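Local coordinates for protein dihydrodipicolinate synthase (Rhodopseudomonas palustris, PDB 3DZ1) that probably acts as a 4-hydroxy-tetrahydrodipicolinate synthase, a pyruvate-dependent lyase of the DapA family built on a TIM barrel, at residues F204-M209 and N243-H248; E208-A213 and G236-A241. All blocks are in the same frame, centred on the assembly; numbering follows the deposited sequence.

Contact 1: F204-M209 and N243-H248; sequences FLDFEM and NLFDAH
The ring of Phe245 lies under the side chain of Asp206, with carboxylate and ring planes only 10° apart. Stacking starts at the methylene: Asp206 CB stands 3.8 Å from the centroid of the Phe245 ring, a CH-pi contact over one face, displaced toward the rim. The carboxylate continues over the same face, its CG 3.6 Å from Phe245 CE2. Asp206 holds CG between its backbone N and carbonyl carbon (chi1 58°), an uncommon setting in a helix, and this lays the carboxylate along the face of the Phe245 ring. Phe245, with CG opposite its own N (chi1 -180°), extends from helix 238-255 toward helix 205-211, and its CE1 meets Leu205 CB at 3.9 Å. No direct hydrogen bond joins the segments. A water donates to Asp206 OD2 (3.0 Å) and to Asp246 OD1 (2.7 Å), linking the two acids, whose charges are probably offset by Arg253 and Arg301 of the second subunit, in salt bridges with Asp206 OD2 and Asp246 OD2 respectively. Arg253 also packs on Phe245, so the stack belongs to a subunit interface and the buried Asp206 is probably kept ionised. The contact joins the first turn of helix 205-211, which precedes barrel strand 215-218, to the middle of helix 238-255; Leu244 and His248 of the latter pack on helix 223-234.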
loop_
_atom_site.group_PDB
_atom_site.type_symbol
_atom_site.label_atom_id
_atom_site.label_comp_id
_atom_site.label_asym_id
_atom_site.label_seq_id
_atom_site.Cartn_x
_atom_site.Cartn_y
_atom_site.Cartn_z
ATOM N N PHE A 204 9.056 5.291 22.636
ATOM C CA PHE A 204 8.426 4.683 23.810
ATOM C C PHE A 204 9.400 3.947 24.730
ATOM O O PHE A 204 8.990 3.101 25.527
ATOM C CB PHE A 204 7.314 3.718 23.384
ATOM C CG PHE A 204 6.044 4.408 22.987
ATOM C CD1 PHE A 204 5.928 5.024 21.744
ATOM C CD2 PHE A 204 4.987 4.502 23.885
ATOM C CE1 PHE A 204 4.780 5.728 21.402
ATOM C CE2 PHE A 204 3.833 5.203 23.555
ATOM C CZ PHE A 204 3.730 5.819 22.307
ATOM N N LEU A 205 10.682 4.279 24.643
ATOM C CA LEU A 205 11.685 3.604 25.464
ATOM C C LEU A 205 11.387 3.607 26.961
ATOM O O LEU A 205 11.662 2.623 27.660
ATOM C CB LEU A 205 13.068 4.217 25.227
ATOM C CG LEU A 205 14.207 3.456 25.915
ATOM C CD1 LEU A 205 14.238 2.013 25.420
ATOM C CD2 LEU A 205 15.530 4.150 25.634
ATOM N N ASP A 206 10.825 4.704 27.457
ATOM C CA ASP A 206 10.529 4.801 28.877
ATOM C C ASP A 206 9.628 3.671 29.356
ATOM O O ASP A 206 9.929 3.010 30.353
ATOM C CB ASP A 206 9.926 6.177 29.208
ATOM C CG ASP A 206 8.651 6.480 28.438
ATOM O OD1 ASP A 206 8.450 5.945 27.328
ATOM O OD2 ASP A 206 7.846 7.291 28.942
ATOM N N PHE A 207 8.541 3.422 28.637
ATOM C CA PHE A 207 7.623 2.364 29.029
ATOM C C PHE A 207 8.045 0.993 28.515
ATOM O O PHE A 207 7.707 -0.025 29.109
ATOM C CB PHE A 207 6.203 2.710 28.570
ATOM C CG PHE A 207 5.565 3.810 29.378
ATOM C CD1 PHE A 207 5.280 3.620 30.730
ATOM C CD2 PHE A 207 5.271 5.042 28.802
ATOM C CE1 PHE A 207 4.718 4.641 31.494
ATOM C CE2 PHE A 207 4.708 6.070 29.558
ATOM C CZ PHE A 207 4.431 5.867 30.907
ATOM N N GLU A 208 8.793 0.964 27.417
ATOM C CA GLU A 208 9.248 -0.307 26.876
ATOM C C GLU A 208 10.147 -1.011 27.889
ATOM O O GLU A 208 10.105 -2.232 28.021
ATOM C CB GLU A 208 9.986 -0.088 25.553
ATOM C CG GLU A 208 9.042 0.165 24.387
ATOM C CD GLU A 208 9.733 0.778 23.192
ATOM O OE1 GLU A 208 9.157 0.717 22.084
ATOM O OE2 GLU A 208 10.842 1.326 23.363
HETATM N N MSE A 209 10.948 -0.238 28.613
HETATM C CA MSE A 209 11.822 -0.820 29.621
HETATM C C MSE A 209 10.964 -1.400 30.744
HETATM O O MSE A 209 11.255 -2.480 31.263
HETATM C CB MSE A 209 12.783 0.228 30.189
HETATM C CG MSE A 209 13.851 0.708 29.209
HETATM SE SE MSE A 209 14.829 -0.720 28.304
HETATM C CE MSE A 209 15.572 -1.618 29.860
ATOM N N ASN A 243 12.230 11.265 34.136
ATOM C CA ASN A 243 12.620 12.669 34.101
ATOM C C ASN A 243 13.639 12.896 32.992
ATOM O O ASN A 243 13.539 13.857 32.225
ATOM C CB ASN A 243 13.218 13.111 35.440
ATOM C CG ASN A 243 12.173 13.260 36.527
ATOM O OD1 ASN A 243 10.969 13.294 36.254
ATOM N ND2 ASN A 243 12.630 13.365 37.771
ATOM N N LEU A 244 14.619 12.003 32.909
ATOM C CA LEU A 244 15.661 12.102 31.895
ATOM C C LEU A 244 15.086 11.862 30.508
ATOM O O LEU A 244 15.415 12.575 29.559
ATOM C CB LEU A 244 16.777 11.092 32.180
ATOM C CG LEU A 244 17.936 11.062 31.179
ATOM C CD1 LEU A 244 18.563 12.449 31.068
ATOM C CD2 LEU A 244 18.968 10.034 31.631
ATOM N N PHE A 245 14.221 10.859 30.389
ATOM C CA PHE A 245 13.607 10.568 29.104
ATOM C C PHE A 245 12.811 11.789 28.633
ATOM O O PHE A 245 12.972 12.249 27.504
ATOM C CB PHE A 245 12.677 9.349 29.213
ATOM C CG PHE A 245 12.013 8.981 27.920
ATOM C CD1 PHE A 245 12.705 8.271 26.939
ATOM C CD2 PHE A 245 10.701 9.370 27.664
ATOM C CE1 PHE A 245 12.097 7.956 25.722
ATOM C CE2 PHE A 245 10.085 9.061 26.452
ATOM C CZ PHE A 245 10.786 8.351 25.480
ATOM N N ASP A 246 11.964 12.317 29.513
ATOM C CA ASP A 246 11.130 13.476 29.184
ATOM C C ASP A 246 11.921 14.696 28.741
ATOM O O ASP A 246 11.429 15.510 27.948
ATOM C CB ASP A 246 10.253 13.861 30.379
ATOM C CG ASP A 246 9.144 12.862 30.633
ATOM O OD1 ASP A 246 9.012 11.896 29.847
ATOM O OD2 ASP A 246 8.400 13.049 31.616
ATOM N N ALA A 247 13.133 14.838 29.271
ATOM C CA ALA A 247 13.987 15.957 28.913
ATOM C C ALA A 247 14.464 15.777 27.476
ATOM O O ALA A 247 14.695 16.747 26.758
ATOM C CB ALA A 247 15.182 16.039 29.867
ATOM N N HIS A 248 14.595 14.525 27.054
ATOM C CA HIS A 248 15.041 14.229 25.698
ATOM C C HIS A 248 13.910 14.031 24.696
ATOM O O HIS A 248 14.126 14.125 23.495
ATOM C CB HIS A 248 15.934 12.986 25.710
ATOM C CG HIS A 248 17.325 13.263 26.185
ATOM N ND1 HIS A 248 18.348 13.601 25.325
ATOM C CD2 HIS A 248 17.840 13.345 27.434
ATOM C CE1 HIS A 248 19.432 13.883 26.024
ATOM N NE2 HIS A 248 19.151 13.737 27.307
HETATM O O HOH W 1 7.587 9.755 30.599
#

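Contact 2: E208-A213 and G236-A241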
loop_
_atom_site.group_PDB
_atom_site.type_symbol
_atom_site.label_atom_id
_atom_site.label_comp_id
_atom_site.label_asym_id
_atom_site.label_seq_id
_atom_site.Cartn_x
_atom_site.Cartn_y
_atom_site.Cartn_z
ATOM N N GLU A 208 8.793 0.964 27.417
ATOM C CA GLU A 208 9.248 -0.307 26.876
ATOM C C GLU A 208 10.147 -1.011 27.889
ATOM O O GLU A 208 10.105 -2.232 28.021
ATOM C CB GLU A 208 9.986 -0.088 25.553
ATOM C CG GLU A 208 9.042 0.165 24.387
ATOM C CD GLU A 208 9.733 0.778 23.192
ATOM O OE1 GLU A 208 9.157 0.717 22.084
ATOM O OE2 GLU A 208 10.842 1.326 23.363
HETATM N N MSE A 209 10.948 -0.238 28.613
HETATM C CA MSE A 209 11.822 -0.820 29.621
HETATM C C MSE A 209 10.964 -1.400 30.744
HETATM O O MSE A 209 11.255 -2.480 31.263
HETATM C CB MSE A 209 12.783 0.228 30.189
HETATM C CG MSE A 209 13.851 0.708 29.209
HETATM SE SE MSE A 209 14.829 -0.720 28.304
HETATM C CE MSE A 209 15.572 -1.618 29.860
ATOM N N GLU A 210 9.900 -0.688 31.109
ATOM C CA GLU A 210 9.013 -1.159 32.169
ATOM C C GLU A 210 8.305 -2.457 31.769
ATOM O O GLU A 210 8.051 -3.326 32.612
ATOM C CB GLU A 210 7.982 -0.077 32.517
ATOM C CG GLU A 210 8.614 1.231 32.986
ATOM C CD GLU A 210 7.601 2.243 33.491
ATOM O OE1 GLU A 210 6.384 1.977 33.395
ATOM O OE2 GLU A 210 8.028 3.310 33.982
ATOM N N ARG A 211 7.987 -2.590 30.486
ATOM C CA ARG A 211 7.315 -3.791 29.999
ATOM C C ARG A 211 8.227 -5.012 30.024
ATOM O O ARG A 211 7.751 -6.149 30.000
ATOM C CB ARG A 211 6.808 -3.585 28.573
ATOM C CG ARG A 211 5.708 -2.547 28.453
ATOM C CD ARG A 211 4.512 -2.917 29.303
ATOM N NE ARG A 211 3.406 -1.985 29.104
ATOM C CZ ARG A 211 2.208 -2.339 28.655
ATOM N NH1 ARG A 211 1.957 -3.607 28.357
ATOM N NH2 ARG A 211 1.261 -1.423 28.506
ATOM N N GLY A 212 9.534 -4.786 30.052
ATOM C CA GLY A 212 10.449 -5.910 30.092
ATOM C C GLY A 212 11.484 -5.983 28.987
ATOM O O GLY A 212 12.152 -7.009 28.837
ATOM N N ALA A 213 11.624 -4.918 28.204
ATOM C CA ALA A 213 12.625 -4.918 27.140
ATOM C C ALA A 213 13.993 -4.993 27.812
ATOM O O ALA A 213 14.144 -4.581 28.963
ATOM C CB ALA A 213 12.517 -3.646 26.306
ATOM N N GLY A 236 15.004 0.397 38.579
ATOM C CA GLY A 236 13.718 0.646 39.206
ATOM C C GLY A 236 13.491 2.089 39.629
ATOM O O GLY A 236 12.533 2.388 40.341
ATOM N N GLN A 237 14.376 2.983 39.200
ATOM C CA GLN A 237 14.261 4.400 39.521
ATOM C C GLN A 237 13.331 5.036 38.492
ATOM O O GLN A 237 13.770 5.797 37.625
ATOM C CB GLN A 237 15.638 5.065 39.460
ATOM C CG GLN A 237 16.576 4.686 40.597
ATOM C CD GLN A 237 16.013 5.065 41.960
ATOM O OE1 GLN A 237 15.323 6.076 42.098
ATOM N NE2 GLN A 237 16.316 4.265 42.976
ATOM N N ARG A 238 12.043 4.721 38.603
ATOM C CA ARG A 238 11.035 5.209 37.670
ATOM C C ARG A 238 11.016 6.717 37.424
ATOM O O ARG A 238 11.037 7.157 36.275
ATOM C CB ARG A 238 9.637 4.758 38.111
ATOM C CG ARG A 238 8.642 4.710 36.951
ATOM C CD ARG A 238 7.226 4.351 37.389
ATOM N NE ARG A 238 6.396 4.005 36.236
ATOM C CZ ARG A 238 5.079 3.824 36.279
ATOM N NH1 ARG A 238 4.422 3.962 37.423
ATOM N NH2 ARG A 238 4.419 3.493 35.176
ATOM N N ASP A 239 10.961 7.508 38.490
ATOM C CA ASP A 239 10.918 8.956 38.326
ATOM C C ASP A 239 12.175 9.498 37.667
ATOM O O ASP A 239 12.089 10.341 36.784
ATOM C CB ASP A 239 10.694 9.658 39.670
ATOM C CG ASP A 239 9.316 9.378 40.255
ATOM O OD1 ASP A 239 8.420 8.953 39.497
ATOM O OD2 ASP A 239 9.122 9.594 41.473
ATOM N N LEU A 240 13.341 9.022 38.090
ATOM C CA LEU A 240 14.590 9.495 37.503
ATOM C C LEU A 240 14.663 9.121 36.029
ATOM O O LEU A 240 15.069 9.930 35.191
ATOM C CB LEU A 240 15.797 8.905 38.242
ATOM C CG LEU A 240 15.950 9.320 39.707
ATOM C CD1 LEU A 240 17.230 8.728 40.278
ATOM C CD2 LEU A 240 15.981 10.832 39.805
ATOM N N ALA A 241 14.272 7.891 35.722
ATOM C CA ALA A 241 14.288 7.408 34.350
ATOM C C ALA A 241 13.372 8.262 33.479
ATOM O O ALA A 241 13.778 8.729 32.415
ATOM C CB ALA A 241 13.851 5.948 34.301
#
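Arg238 meets Glu210 side-on, using NE and NH2 against the two carboxylate oxygens in a two-pronged salt bridge. The straighter prong runs from Arg238 NE to Glu210 OE2, 2.9 Å long with an angle of 162° at the hydrogen; OE2 meets the NE side of the guanidinium, almost level with the group. The other, Arg238 NH2 to Glu210 OE1, is 3.1 Å and more bent. The two flat groups are not coplanar: their planes stand 53° apart, so NE approaches OE2 from above the carboxylate plane, whereas NH2 reaches OE1 on its syn side. Glu210 is extended beyond CG and Arg238 from CG to NE, and the two cross at about a right angle; Arg238 has CG roughly opposite its backbone N (chi1 -156°), which carries the guanidinium from the helix start over to Glu210. Each group has a second partner: Glu210 OE2 also takes a hydrogen bond from His242 NE2, and Arg238 NH2 pairs with Glu293 of the second subunit, whose Tyr297 forms a cation-pi contact with Arg238. The bridge ties the last turn of helix 205-211, closed by a Schellman motif at Gly212, to the first turn of helix 238-255, while Met209 and Ala241 pack on helix 223-234 between them in sequence.

Contacts 1 and 2 are two points along one helix pair, their centres 8 Å apart: both join helix 205-211 to helix 238-255 and share Glu208 and Met209. Along the chain the order is 204-209, 208-213, 236-241, 243-248, so contact 2 nests inside contact 1, as expected of two helices running antiparallel. Between them the chain forms barrel strand 215-218, the eighth and last, and helix 223-234. The two sites touch directly, Phe207 CE1 lying 3.9 Å from Arg238 NH2. Contact 1 is buried and contact 2 lies at the surface, yet both reach the second subunit, so this outer helix pair forms part of one interface of the four-chain assembly.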